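Local coordinates for type II restriction enzyme ngomi (Neisseria gonorrhoeae, PDB 1FIU), which recognises the double-stranded DNA sequence 5'-GCCGGC-3' and cleaves it after the first G, working as a magnesium-dependent homotetramer, at residues R88-S99 and T138-N146. Numbering follows the deposited sequence.
With MG (magnesium ion), chain N; MG (magnesium ion), chain Q; nucleotides of chain C; nucleotides of chain D.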
# COMPACT_ATOMS: atom_id res chain seq x y z
N ARG I 88 13.25 -12.51 25.85
CA ARG I 88 13.66 -12.14 24.49
C ARG I 88 15.18 -12.01 24.45
O ARG I 88 15.76 -10.92 24.37
CB ARG I 88 12.99 -10.82 24.06
CG ARG I 88 12.98 -10.60 22.52
CD ARG I 88 12.13 -11.64 21.76
NE ARG I 88 11.74 -11.16 20.42
CZ ARG I 88 12.48 -11.26 19.31
NH1 ARG I 88 13.69 -11.83 19.35
NH2 ARG I 88 12.03 -10.75 18.17
N PRO I 89 15.86 -13.15 24.50
CA PRO I 89 17.32 -13.18 24.48
C PRO I 89 17.95 -12.66 23.20
O PRO I 89 17.32 -12.67 22.13
CB PRO I 89 17.64 -14.65 24.74
CG PRO I 89 16.45 -15.37 24.23
CD PRO I 89 15.30 -14.50 24.67
N GLY I 90 19.19 -12.18 23.30
CA GLY I 90 19.88 -11.69 22.12
C GLY I 90 20.97 -10.71 22.48
O GLY I 90 21.03 -10.25 23.62
N ASP I 91 21.83 -10.39 21.51
CA ASP I 91 22.90 -9.42 21.69
C ASP I 91 22.29 -8.16 21.07
O ASP I 91 22.41 -7.92 19.88
CB ASP I 91 24.13 -9.89 20.89
CG ASP I 91 25.30 -8.93 21.01
OD1 ASP I 91 25.20 -7.93 21.74
OD2 ASP I 91 26.33 -9.19 20.35
N TRP I 92 21.62 -7.36 21.91
CA TRP I 92 20.90 -6.17 21.44
C TRP I 92 21.63 -4.85 21.55
O TRP I 92 22.40 -4.65 22.49
CB TRP I 92 19.58 -6.04 22.22
CG TRP I 92 18.72 -7.27 22.24
CD1 TRP I 92 18.64 -8.19 23.25
CD2 TRP I 92 17.83 -7.72 21.21
NE1 TRP I 92 17.75 -9.19 22.91
CE2 TRP I 92 17.24 -8.93 21.66
CE3 TRP I 92 17.47 -7.22 19.95
CZ2 TRP I 92 16.32 -9.65 20.90
CZ3 TRP I 92 16.55 -7.93 19.19
CH2 TRP I 92 15.98 -9.14 19.66
N ASN I 93 21.39 -3.96 20.60
CA ASN I 93 21.99 -2.64 20.64
C ASN I 93 20.85 -1.65 20.46
O ASN I 93 19.93 -1.87 19.67
CB ASN I 93 22.99 -2.46 19.52
CG ASN I 93 24.10 -3.50 19.57
OD1 ASN I 93 24.81 -3.61 20.58
ND2 ASN I 93 24.24 -4.27 18.50
N VAL I 94 20.91 -0.56 21.21
CA VAL I 94 19.87 0.47 21.09
C VAL I 94 20.59 1.77 20.83
O VAL I 94 21.51 2.12 21.56
CB VAL I 94 19.07 0.63 22.40
CG1 VAL I 94 17.98 1.72 22.23
CG2 VAL I 94 18.43 -0.68 22.79
N LYS I 95 20.20 2.50 19.79
CA LYS I 95 20.89 3.75 19.56
C LYS I 95 20.13 4.83 18.84
O LYS I 95 19.26 4.58 17.99
CB LYS I 95 22.22 3.53 18.85
CG LYS I 95 22.09 3.24 17.37
CD LYS I 95 23.45 3.26 16.68
CE LYS I 95 23.30 3.00 15.20
NZ LYS I 95 24.61 2.85 14.49
N GLN I 96 20.46 6.06 19.23
CA GLN I 96 19.88 7.23 18.63
C GLN I 96 20.67 7.34 17.33
O GLN I 96 21.91 7.34 17.33
CB GLN I 96 20.10 8.43 19.55
CG GLN I 96 19.69 9.71 18.92
CD GLN I 96 19.90 10.90 19.82
OE1 GLN I 96 20.70 10.87 20.76
NE2 GLN I 96 19.19 11.98 19.52
N VAL I 97 19.97 7.40 16.21
CA VAL I 97 20.64 7.44 14.93
C VAL I 97 21.29 8.75 14.51
O VAL I 97 22.50 8.80 14.31
CB VAL I 97 19.71 6.97 13.81
CG1 VAL I 97 20.48 6.93 12.49
CG2 VAL I 97 19.15 5.60 14.14
N GLY I 98 20.48 9.79 14.35
CA GLY I 98 20.99 11.08 13.92
C GLY I 98 20.91 11.21 12.41
O GLY I 98 21.52 10.43 11.68
N SER I 99 20.14 12.19 11.93
CA SER I 99 19.95 12.43 10.49
C SER I 99 21.24 12.35 9.67
O SER I 99 21.22 12.22 8.44
CB SER I 99 19.29 13.80 10.26
OG SER I 99 20.07 14.84 10.81
N THR I 138 15.55 6.97 7.73
CA THR I 138 16.46 7.26 8.84
C THR I 138 15.66 7.36 10.14
O THR I 138 15.26 8.46 10.54
CB THR I 138 17.19 8.61 8.62
OG1 THR I 138 17.84 8.59 7.34
CG2 THR I 138 18.24 8.83 9.71
N PRO I 139 15.41 6.22 10.81
CA PRO I 139 14.64 6.26 12.06
C PRO I 139 15.34 7.11 13.11
O PRO I 139 16.55 7.33 13.03
CB PRO I 139 14.55 4.79 12.48
CG PRO I 139 14.71 4.03 11.14
CD PRO I 139 15.80 4.84 10.48
N ASP I 140 14.60 7.60 14.09
CA ASP I 140 15.20 8.41 15.15
C ASP I 140 16.07 7.54 16.05
O ASP I 140 17.19 7.91 16.41
CB ASP I 140 14.11 9.08 16.00
CG ASP I 140 13.32 10.09 15.22
OD1 ASP I 140 13.80 10.50 14.15
OD2 ASP I 140 12.22 10.49 15.70
N ILE I 141 15.51 6.39 16.43
CA ILE I 141 16.17 5.41 17.30
C ILE I 141 15.98 4.04 16.70
O ILE I 141 14.92 3.72 16.19
CB ILE I 141 15.50 5.36 18.71
CG1 ILE I 141 15.68 6.70 19.44
CG2 ILE I 141 16.10 4.23 19.57
CD1 ILE I 141 14.81 6.81 20.69
N ILE I 142 17.01 3.21 16.76
CA ILE I 142 16.85 1.86 16.26
C ILE I 142 17.32 0.87 17.31
O ILE I 142 18.17 1.20 18.16
CB ILE I 142 17.66 1.57 14.94
CG1 ILE I 142 19.16 1.80 15.16
CG2 ILE I 142 17.08 2.37 13.79
CD1 ILE I 142 20.03 1.50 13.91
N VAL I 143 16.71 -0.31 17.29
CA VAL I 143 17.14 -1.42 18.14
C VAL I 143 17.57 -2.47 17.12
O VAL I 143 16.86 -2.71 16.15
CB VAL I 143 16.01 -2.02 19.00
CG1 VAL I 143 16.57 -3.14 19.90
CG2 VAL I 143 15.40 -0.92 19.87
N THR I 144 18.75 -3.06 17.32
CA THR I 144 19.26 -4.07 16.39
C THR I 144 19.69 -5.33 17.15
O THR I 144 19.96 -5.27 18.35
CB THR I 144 20.46 -3.53 15.59
OG1 THR I 144 21.51 -3.17 16.49
CG2 THR I 144 20.05 -2.26 14.82
N ARG I 145 19.74 -6.45 16.43
CA ARG I 145 20.14 -7.74 17.00
C ARG I 145 21.37 -8.24 16.24
O ARG I 145 21.33 -8.38 15.03
CB ARG I 145 19.03 -8.80 16.86
CG ARG I 145 19.30 -10.04 17.72
CD ARG I 145 18.25 -11.11 17.54
NE ARG I 145 18.56 -12.28 18.36
CZ ARG I 145 17.74 -13.31 18.54
NH1 ARG I 145 16.55 -13.31 17.95
NH2 ARG I 145 18.10 -14.33 19.31
N ASN I 146 22.45 -8.51 16.97
CA ASN I 146 23.65 -9.05 16.36
C ASN I 146 23.43 -10.53 16.06
O ASN I 146 22.61 -11.18 16.70
CB ASN I 146 24.83 -8.87 17.31
CG ASN I 146 25.34 -7.44 17.32
OD1 ASN I 146 25.99 -7.01 18.29
ND2 ASN I 146 25.09 -6.71 16.24
MG MG N . 13.09 11.39 12.33
MG MG Q . 11.17 12.36 15.31
P DG C 4 16.91 16.45 5.64
OP1 DG C 4 18.16 15.75 5.27
OP2 DG C 4 15.81 16.58 4.63
O5' DG C 4 16.32 15.78 6.97
C5' DG C 4 17.19 15.40 8.05
C4' DG C 4 16.53 15.65 9.38
O4' DG C 4 16.40 17.08 9.60
C3' DG C 4 15.13 15.08 9.56
O3' DG C 4 15.01 14.87 10.96
C2' DG C 4 14.24 16.26 9.22
C1' DG C 4 15.03 17.43 9.77
N9 DG C 4 14.84 18.68 9.05
C8 DG C 4 14.43 18.84 7.75
N7 DG C 4 14.49 20.07 7.34
C5 DG C 4 14.96 20.77 8.45
C6 DG C 4 15.27 22.15 8.60
O6 DG C 4 15.23 23.05 7.76
N1 DG C 4 15.67 22.44 9.90
C2 DG C 4 15.79 21.52 10.92
N2 DG C 4 16.17 22.00 12.12
N3 DG C 4 15.55 20.22 10.78
C4 DG C 4 15.13 19.93 9.53
OP3 DC D 1 12.67 14.08 11.32
P DC D 1 11.91 14.20 12.62
OP1 DC D 1 10.43 14.47 12.44
OP2 DC D 1 12.21 13.08 13.59
O5' DC D 1 12.48 15.54 13.35
C5' DC D 1 13.56 15.46 14.28
C4' DC D 1 13.65 16.74 15.08
O4' DC D 1 14.18 17.77 14.20
C3' DC D 1 12.31 17.27 15.56
O3' DC D 1 12.03 16.87 16.88
C2' DC D 1 12.45 18.79 15.48
C1' DC D 1 13.58 19.04 14.50
N1 DC D 1 13.03 19.58 13.23
C2 DC D 1 12.98 20.95 13.06
O2 DC D 1 13.34 21.68 13.99
N3 DC D 1 12.53 21.47 11.87
C4 DC D 1 12.12 20.65 10.90
N4 DC D 1 11.69 21.19 9.76
C5 DC D 1 12.13 19.23 11.07
C6 DC D 1 12.59 18.74 12.24
O HOH W 1 21.52 -12.11 19.16
O HOH W 2 27.19 -4.55 19.00
O HOH W 3 18.19 10.34 15.42
O HOH W 4 13.26 9.34 11.25
O HOH W 5 12.42 11.73 10.16
O HOH W 6 15.11 12.13 11.93
O HOH W 7 9.85 14.04 15.00
O HOH W 8 12.61 13.29 16.72
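The carbonyl O of Asp140 accepts a hydrogen bond from Val97 N at 2.8 Å. A water that accepts from Gly98 N can also donate to this oxygen, sharing its protons with other acceptors. These contacts hold the backbone of the residue whose carboxylate bridges the two magnesium ions, OD1 on one at 2.1 Å and OD2 on the other at 2.2 Å; both ions also hold OP2 of the cleaved DNA's 5'-phosphate. Beyond it, strands 92-96 and 141-145 run antiparallel, with Lys95–Ile142 and Asn93–Thr144 as hydrogen-bonded pairs. Val97, just past the strand, is compact and apolar, its CG2 packing on Ile142 CG2 at 3.9 Å. At the far end Arg145, with chi1 near 180° (-167°) and the chain straight to NE, lays CG over a face of the Trp92 six-membered ring, a CH-pi contact 4.0 Å from the centroid; its guanidinium reaches beyond the indole, where NH1 bonds Val286 O of the second subunit. A bent bond from Trp92 NE1 to Arg88 O helps to set the indole's rotation. In this PDDEXK-clan nuclease 92-96 is an outermost strand of the chain's mixed sheet; helix 62-81 packs on Val94 and Gln96, while strand 179-187, carrying metal ligand Cys186, pairs with the other edge of 141-145.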